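PDB 5UBU: putative acetamidase/formamidase from Yersinia enterocolitica subsp. palearctica serotype O:3, which probably hydrolyses carbon-nitrogen bonds, other than peptide bonds, in linear amides. Local coordinates for residues 204-209 / 249-254. Residues are numbered along the deposited sequence; the frame is centred on the assembly and turned at random.
Sequences ITYLPV and KNWQLS
P208 and L253 are the nearest CA pair, 5.6 Å apart, where the last residue of strand 203-208 meets the irregular loop 249-254, which turns at N250 (phi 46°) and is extended from W251 to L253. No hydrogen bond links the two segments; instead, the strand bonds through its backbone to I102 and V104 on one edge and to R257 and E259 on the other. Y206 and P208 both project toward the loop, whereas L207 between them turns away to L173 and V175. The aromatic pair is T-shaped: the six-membered ring of W251 directs its edge at a face of Y206, with centroids 5.4 Å apart and planes at 75°. CZ3 of W251 leads, 3.8 Å from CD1 of Y206, and the neighbouring CH2 stands above the tyrosine ring near its rim. This reach follows from chi1 of W251 (-178°), which sets CG anti to the backbone N and carries the indole across to the strand. L253 packs against both aromatic residues: its CD2 lies over the six-membered ring of W251, 3.6 Å from the ring plane, while CD1 is 4.2 Å from CB of Y206. Further along, CB of P208 packs 4.0 Å from CB of L253 and 3.5 Å from its carbonyl O, a van der Waals contact. The phenol end of Y206 is anchored separately by OH to E259 OE1, and R15 makes a cation-pi contact with W251. This is buried apolar packing of the connection that joins strands 239-248 and 257-260 of the nine-stranded mixed sheet, spanning the intervening strands 101-111 and 203-208 alongside helix 11-15.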
# COMPACT_ATOMS: atom_id res chain seq x y z
N ILE B 204 -15.21 -11.45 -24.18
CA ILE B 204 -16.09 -10.31 -24.43
C ILE B 204 -15.84 -9.36 -23.27
O ILE B 204 -16.05 -9.74 -22.13
CB ILE B 204 -17.59 -10.70 -24.42
CG1 ILE B 204 -17.87 -11.83 -25.41
CG2 ILE B 204 -18.45 -9.48 -24.75
CD1 ILE B 204 -19.30 -12.36 -25.36
N THR B 205 -15.37 -8.15 -23.56
CA THR B 205 -15.11 -7.17 -22.51
C THR B 205 -16.24 -6.12 -22.52
O THR B 205 -16.61 -5.62 -23.58
CB THR B 205 -13.74 -6.48 -22.69
OG1 THR B 205 -12.71 -7.46 -22.68
CG2 THR B 205 -13.48 -5.49 -21.58
N TYR B 206 -16.77 -5.83 -21.33
CA TYR B 206 -17.85 -4.85 -21.16
C TYR B 206 -17.28 -3.57 -20.56
O TYR B 206 -16.71 -3.61 -19.48
CB TYR B 206 -18.95 -5.43 -20.28
CG TYR B 206 -19.53 -6.71 -20.85
CD1 TYR B 206 -20.35 -6.68 -21.97
CD2 TYR B 206 -19.27 -7.94 -20.26
CE1 TYR B 206 -20.89 -7.84 -22.51
CE2 TYR B 206 -19.81 -9.11 -20.79
CZ TYR B 206 -20.62 -9.05 -21.91
OH TYR B 206 -21.16 -10.19 -22.45
N LEU B 207 -17.43 -2.45 -21.26
CA LEU B 207 -16.89 -1.16 -20.83
C LEU B 207 -18.01 -0.12 -20.64
O LEU B 207 -18.84 0.05 -21.52
CB LEU B 207 -15.91 -0.65 -21.89
CG LEU B 207 -14.68 -1.53 -22.14
CD1 LEU B 207 -13.91 -1.10 -23.38
CD2 LEU B 207 -13.76 -1.52 -20.92
N PRO B 208 -17.99 0.62 -19.52
CA PRO B 208 -19.05 1.58 -19.27
C PRO B 208 -18.90 2.88 -20.06
O PRO B 208 -17.89 3.56 -19.95
CB PRO B 208 -18.92 1.88 -17.77
CG PRO B 208 -17.57 1.40 -17.36
CD PRO B 208 -16.89 0.79 -18.55
N VAL B 209 -19.95 3.21 -20.82
CA VAL B 209 -19.96 4.42 -21.62
C VAL B 209 -20.20 5.64 -20.73
O VAL B 209 -21.08 5.63 -19.88
CB VAL B 209 -21.06 4.37 -22.70
CG1 VAL B 209 -21.08 5.66 -23.52
CG2 VAL B 209 -20.85 3.18 -23.62
N LYS B 249 -27.87 -1.32 -23.82
CA LYS B 249 -28.48 -0.10 -23.34
C LYS B 249 -28.80 -0.10 -21.86
O LYS B 249 -29.24 -1.10 -21.31
CB LYS B 249 -29.79 0.16 -24.11
CG LYS B 249 -29.65 0.25 -25.62
CD LYS B 249 -28.80 1.41 -26.13
CE LYS B 249 -29.43 2.77 -25.82
NZ LYS B 249 -28.64 3.88 -26.40
N ASN B 250 -28.54 1.05 -21.24
CA ASN B 250 -28.87 1.30 -19.84
C ASN B 250 -28.49 0.18 -18.86
O ASN B 250 -29.35 -0.43 -18.22
CB ASN B 250 -30.38 1.61 -19.79
CG ASN B 250 -30.83 2.22 -18.48
OD1 ASN B 250 -30.06 2.90 -17.79
ND2 ASN B 250 -32.10 2.02 -18.15
N TRP B 251 -27.19 -0.09 -18.76
CA TRP B 251 -26.63 -1.11 -17.85
C TRP B 251 -25.53 -0.37 -17.10
O TRP B 251 -24.44 -0.17 -17.61
CB TRP B 251 -26.16 -2.34 -18.63
CG TRP B 251 -25.61 -3.46 -17.78
CD1 TRP B 251 -26.08 -3.86 -16.57
CD2 TRP B 251 -24.61 -4.41 -18.16
NE1 TRP B 251 -25.37 -4.95 -16.13
CE2 TRP B 251 -24.47 -5.32 -17.09
CE3 TRP B 251 -23.81 -4.58 -19.30
CZ2 TRP B 251 -23.54 -6.37 -17.12
CZ3 TRP B 251 -22.88 -5.62 -19.32
CH2 TRP B 251 -22.76 -6.51 -18.23
N GLN B 252 -25.84 0.05 -15.87
CA GLN B 252 -24.91 0.88 -15.10
C GLN B 252 -23.77 0.05 -14.52
O GLN B 252 -24.00 -0.86 -13.73
CB GLN B 252 -25.67 1.65 -13.99
CG GLN B 252 -25.10 3.02 -13.64
CD GLN B 252 -23.72 3.07 -13.01
OE1 GLN B 252 -23.38 2.31 -12.10
NE2 GLN B 252 -22.93 4.02 -13.47
N LEU B 253 -22.55 0.35 -14.98
CA LEU B 253 -21.34 -0.32 -14.51
C LEU B 253 -20.39 0.74 -13.99
O LEU B 253 -20.34 1.83 -14.54
CB LEU B 253 -20.59 -1.07 -15.61
CG LEU B 253 -21.24 -2.17 -16.43
CD1 LEU B 253 -20.13 -2.86 -17.23
CD2 LEU B 253 -21.98 -3.16 -15.54
N SER B 254 -19.65 0.41 -12.95
CA SER B 254 -18.67 1.34 -12.40
C SER B 254 -17.28 0.95 -12.88
O SER B 254 -16.40 1.80 -12.95
CB SER B 254 -18.73 1.36 -10.88
OG SER B 254 -19.97 1.87 -10.45